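Local coordinates for malonate decarboxylase subunit alpha (PDB 6MPR) that acts in malonate decarboxylation as the alpha subunit of malonate decarboxylase, probably transferring the acyl carrier protein from its acetyl thioester to malonate, forming malonyl-ACP and releasing acetate, at the interface of chains A and B. Sequence-based numbering; all coordinates share one arbitrary frame. Chains: chain A/B, Malonate decarboxylase subunit alpha.

Contact 1: the interface of chains A and B. Residues chain A 360, 403-404; chain B 139-141, 145, 149, 153.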
loop_
_atom_site.group_PDB
_atom_site.type_symbol
_atom_site.label_atom_id
_atom_site.label_comp_id
_atom_site.label_asym_id
_atom_site.label_seq_id
_atom_site.Cartn_x
_atom_site.Cartn_y
_atom_site.Cartn_z
ATOM N N ALA A 360 9.214 -1.335 0.320
ATOM C CA ALA A 360 10.313 -1.549 1.251
ATOM C C ALA A 360 11.375 -2.543 0.800
ATOM O O ALA A 360 12.424 -2.614 1.448
ATOM C CB ALA A 360 9.772 -2.007 2.616
ATOM N N HIS A 403 12.876 6.694 -0.316
ATOM C CA HIS A 403 14.065 6.317 0.439
ATOM C C HIS A 403 15.005 5.499 -0.425
ATOM O O HIS A 403 14.583 4.720 -1.291
ATOM C CB HIS A 403 13.731 5.548 1.735
ATOM C CG HIS A 403 13.441 4.082 1.555
ATOM N ND1 HIS A 403 12.237 3.609 1.063
ATOM C CD2 HIS A 403 14.184 2.985 1.842
ATOM C CE1 HIS A 403 12.260 2.287 1.040
ATOM N NE2 HIS A 403 13.430 1.881 1.504
ATOM N N ASP A 404 16.296 5.692 -0.174
ATOM C CA ASP A 404 17.361 5.052 -0.939
ATOM C C ASP A 404 17.880 3.813 -0.230
ATOM O O ASP A 404 17.947 3.761 1.003
ATOM C CB ASP A 404 18.527 6.016 -1.164
ATOM C CG ASP A 404 19.096 6.546 0.132
ATOM O OD1 ASP A 404 18.360 7.214 0.884
ATOM O OD2 ASP A 404 20.274 6.275 0.413
ATOM N N ALA B 139 16.492 8.488 5.949
ATOM C CA ALA B 139 15.866 8.987 4.735
ATOM C C ALA B 139 14.561 9.667 5.111
ATOM O O ALA B 139 14.029 9.466 6.210
ATOM C CB ALA B 139 15.596 7.866 3.717
ATOM N N ILE B 140 14.065 10.495 4.190
ATOM C CA ILE B 140 12.716 11.038 4.277
ATOM C C ILE B 140 11.807 10.127 3.466
ATOM O O ILE B 140 12.142 9.749 2.336
ATOM C CB ILE B 140 12.648 12.483 3.753
ATOM C CG1 ILE B 140 13.775 13.341 4.333
ATOM C CG2 ILE B 140 11.296 13.092 4.100
ATOM C CD1 ILE B 140 13.815 14.736 3.743
ATOM N N HIS B 141 10.661 9.778 4.042
ATOM C CA HIS B 141 9.733 8.811 3.471
ATOM C C HIS B 141 8.382 9.466 3.239
ATOM O O HIS B 141 8.060 10.473 3.864
ATOM C CB HIS B 141 9.524 7.617 4.422
ATOM C CG HIS B 141 10.786 6.931 4.839
ATOM N ND1 HIS B 141 11.758 7.543 5.605
ATOM C CD2 HIS B 141 11.229 5.669 4.610
ATOM C CE1 HIS B 141 12.747 6.695 5.817
ATOM N NE2 HIS B 141 12.449 5.548 5.237
ATOM N N GLU B 145 5.203 4.319 3.034
ATOM C CA GLU B 145 6.529 3.784 2.777
ATOM C C GLU B 145 7.274 3.555 4.082
ATOM O O GLU B 145 7.932 2.519 4.264
ATOM C CB GLU B 145 7.291 4.761 1.880
ATOM C CG GLU B 145 8.722 4.412 1.607
ATOM C CD GLU B 145 9.452 5.556 0.912
ATOM O OE1 GLU B 145 10.510 5.301 0.310
ATOM O OE2 GLU B 145 8.982 6.719 0.976
ATOM N N ARG B 149 8.535 -0.281 5.880
ATOM C CA ARG B 149 9.872 -0.676 6.302
ATOM C C ARG B 149 9.880 -1.320 7.685
ATOM O O ARG B 149 10.867 -1.966 8.040
ATOM C CB ARG B 149 10.821 0.524 6.294
ATOM C CG ARG B 149 11.091 1.063 4.888
ATOM C CD ARG B 149 12.210 2.086 4.912
ATOM N NE ARG B 149 13.540 1.472 5.035
ATOM C CZ ARG B 149 14.659 2.167 5.181
ATOM N NH1 ARG B 149 14.596 3.497 5.246
ATOM N NH2 ARG B 149 15.839 1.545 5.260
ATOM N N ASP B 153 13.426 -3.663 7.056
ATOM C CA ASP B 153 14.751 -3.245 7.517
ATOM C C ASP B 153 14.734 -2.192 8.615
ATOM O O ASP B 153 15.813 -1.728 9.021
ATOM C CB ASP B 153 15.615 -2.746 6.338
ATOM C CG ASP B 153 14.911 -1.699 5.475
ATOM O OD1 ASP B 153 13.789 -1.293 5.835
ATOM O OD2 ASP B 153 15.487 -1.305 4.429
HETATM O O HOH W 1 14.009 -0.698 2.361
#
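A:His403 sets one face of its imidazole against B:Arg149 and an edge toward B:Glu145, two residues of helix 143-149, at a junction between two copies of the malonate decarboxylase alpha subunit, a family of the CoA-transferase type. B:Glu145 OE1, a carboxylate oxygen, accepts from both the backbone and the ring of the histidine. A:His403 N reaches B:Glu145 OE1 on its syn side at 2.8 Å. The ring nitrogen A:His403 ND1 comes to the anti side of B:Glu145 OE1 at 2.5 Å, a short bond that lies in the imidazole plane although the carboxylate is turned 55° from it. With CG between the backbone N and the carbonyl carbon (chi1 81°), the histidine brings ND1 round beside its own N–H, and one oxygen can serve both. Two bonds to ring nitrogens fix the ring's rotation, since A:His403 NE2 meets a water in plane at 2.8 Å. That water also contacts the carbonyl A:Ala360 O and the carboxylate B:Asp153 OD2, linking the chains a second time.

B:Arg149 covers one imidazole face. Its CD lies over that face, 3.7 Å from the centroid of the A:His403 ring, in a CH-pi contact, and the bend at chi3 (77°) then turns NE and the guanidinium to run nearly parallel to the ring, with A:His403 CD2 over the guanidinium rim. Second-shell partners hold the guanidinium: NE and NH2 grip B:Asp153 side-on, one to each carboxylate oxygen, while B:Arg149 NH1 gives an in-plane bond to B:His141 NE2 at 3.0 Å. The carboxylate of B:Asp153 may partly offset the arginine's charge beside the imidazole. At the root of the side chain, the methyl B:Ala139 CB packs on A:His403 CB at 3.6 Å.

Contact 2: the interface of chains A and B. Residues chain A 372, 376, 452, 463, 465; chain B 419, 422-423.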
loop_
_atom_site.group_PDB
_atom_site.type_symbol
_atom_site.label_atom_id
_atom_site.label_comp_id
_atom_site.label_asym_id
_atom_site.label_seq_id
_atom_site.Cartn_x
_atom_site.Cartn_y
_atom_site.Cartn_z
ATOM N N ASP A 372 6.384 -10.174 -24.730
ATOM C CA ASP A 372 6.512 -9.715 -26.103
ATOM C C ASP A 372 7.817 -8.927 -26.289
ATOM O O ASP A 372 8.656 -8.834 -25.387
ATOM C CB ASP A 372 5.259 -8.941 -26.543
ATOM C CG ASP A 372 5.173 -7.521 -25.992
ATOM O OD1 ASP A 372 6.092 -7.047 -25.303
ATOM O OD2 ASP A 372 4.152 -6.858 -26.296
ATOM N N HIS A 376 6.498 -6.600 -22.406
ATOM C CA HIS A 376 5.196 -6.739 -21.752
ATOM C C HIS A 376 4.948 -8.206 -21.441
ATOM O O HIS A 376 5.178 -9.077 -22.279
ATOM C CB HIS A 376 4.075 -6.192 -22.632
ATOM C CG HIS A 376 4.214 -4.738 -22.973
ATOM N ND1 HIS A 376 4.593 -3.786 -22.053
ATOM C CD2 HIS A 376 4.001 -4.075 -24.136
ATOM C CE1 HIS A 376 4.619 -2.598 -22.635
ATOM N NE2 HIS A 376 4.263 -2.747 -23.901
ATOM N N ILE A 452 -4.048 -9.454 -25.689
ATOM C CA ILE A 452 -4.718 -8.422 -26.479
ATOM C C ILE A 452 -6.034 -8.943 -27.028
ATOM O O ILE A 452 -7.076 -8.295 -26.897
ATOM C CB ILE A 452 -3.812 -7.921 -27.614
ATOM C CG1 ILE A 452 -2.502 -7.355 -27.055
ATOM C CG2 ILE A 452 -4.574 -6.894 -28.426
ATOM C CD1 ILE A 452 -1.438 -7.212 -28.118
ATOM N N ALA A 463 -5.438 -4.708 -22.563
ATOM C CA ALA A 463 -4.904 -6.061 -22.524
ATOM C C ALA A 463 -4.532 -6.389 -21.081
ATOM O O ALA A 463 -3.879 -5.575 -20.427
ATOM C CB ALA A 463 -3.674 -6.185 -23.421
ATOM N N ILE A 465 -2.293 -7.212 -18.630
ATOM C CA ILE A 465 -0.834 -7.278 -18.575
ATOM C C ILE A 465 -0.422 -7.424 -17.119
ATOM O O ILE A 465 -0.771 -6.577 -16.290
ATOM C CB ILE A 465 -0.193 -6.015 -19.177
ATOM C CG1 ILE A 465 -0.614 -5.822 -20.628
ATOM C CG2 ILE A 465 1.319 -6.051 -19.017
ATOM C CD1 ILE A 465 -0.478 -7.052 -21.452
ATOM N N THR B 419 -4.086 -2.442 -31.527
ATOM C CA THR B 419 -3.174 -3.262 -30.735
ATOM C C THR B 419 -2.365 -2.406 -29.769
ATOM O O THR B 419 -2.278 -2.711 -28.573
ATOM C CB THR B 419 -2.258 -4.057 -31.673
ATOM O OG1 THR B 419 -3.029 -5.030 -32.394
ATOM C CG2 THR B 419 -1.144 -4.762 -30.914
ATOM N N TYR B 422 -4.441 -1.159 -26.845
ATOM C CA TYR B 422 -4.644 -2.198 -25.835
ATOM C C TYR B 422 -3.416 -2.384 -24.949
ATOM O O TYR B 422 -3.549 -2.749 -23.771
ATOM C CB TYR B 422 -5.005 -3.527 -26.499
ATOM C CG TYR B 422 -6.477 -3.663 -26.826
ATOM C CD1 TYR B 422 -7.429 -3.647 -25.818
ATOM C CD2 TYR B 422 -6.910 -3.813 -28.132
ATOM C CE1 TYR B 422 -8.779 -3.781 -26.096
ATOM C CE2 TYR B 422 -8.255 -3.941 -28.423
ATOM C CZ TYR B 422 -9.188 -3.924 -27.397
ATOM O OH TYR B 422 -10.536 -4.055 -27.684
ATOM N N LEU B 423 -2.216 -2.158 -25.488
ATOM C CA LEU B 423 -1.002 -2.260 -24.681
ATOM C C LEU B 423 -0.695 -0.991 -23.905
ATOM O O LEU B 423 0.232 -0.996 -23.086
ATOM C CB LEU B 423 0.204 -2.614 -25.566
ATOM C CG LEU B 423 0.070 -3.967 -26.248
ATOM C CD1 LEU B 423 1.092 -4.132 -27.349
ATOM C CD2 LEU B 423 0.180 -5.067 -25.199
#
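The backbone amide A:Ala463 N donates to the carbonyl B:Tyr422 O at 3.0 Å, a polar tie between the chains in an otherwise largely apolar patch. The donor stands 28° from the carbonyl plane, and the carbonyl belongs to the last turn of helix 418-423. The methyl of A:Ala463 lies beside the same oxygen, so the loop of chain A packs directly against this helix end.

B:Leu423, the last residue of the helix, buries much of its side chain among chain A groups. Its CG lies anti to the carbonyl carbon (chi1 -63°), which carries both methyls toward A:Ile452, CD2 also facing A:His376. The delta-methyl B:Leu423 CD2 meets A:Ile452 CD1 at 4.0 Å, the two side chains crossing at about a right angle. On another flank, the same leucine methyl faces the imidazole carbon A:His376 CD2 at 4.1 Å. A:Ile452, on helix 450-458, uses both branches: CD1, at the end of its longer arm, touches the methyl B:Thr419 CG2 at 3.7 Å, while CG2 lies 3.9 Å from B:Tyr422 CD2, off the ring plane, beside the rim at CD2. The isoleucine thus fits among three residues of one helix, including B:Thr419 and B:Leu423, which are four positions apart and about one turn from each other.

The backbone A:His376 N donates to the carboxylate oxygen A:Asp372 OD1 at 3.0 Å, from above the carboxylate plane, helping to set the loop that carries the imidazole. The patch anchors the short helix of chain B on chain A and may help to hold the two chains of the deposited dimer together.

Contact 1 and contact 2 belong to the same A–B interface, with the centres of their C-alpha atoms about 32 Å apart, and they share no residue. In contact 1 a loop residue of chain A, A:His403, meets helix 143-149 of chain B, whereas helices 418-423 of chain B and 450-458 of chain A meet in contact 2. The character differs too: polar side chains and a bridging water at one, mainly methyl packing at the other. Two-fold symmetry repeats each with the chains exchanged, giving four such patches. Joining the subunits at well-separated points would restrain their relative rotation, if the deposited dimer is the biological one.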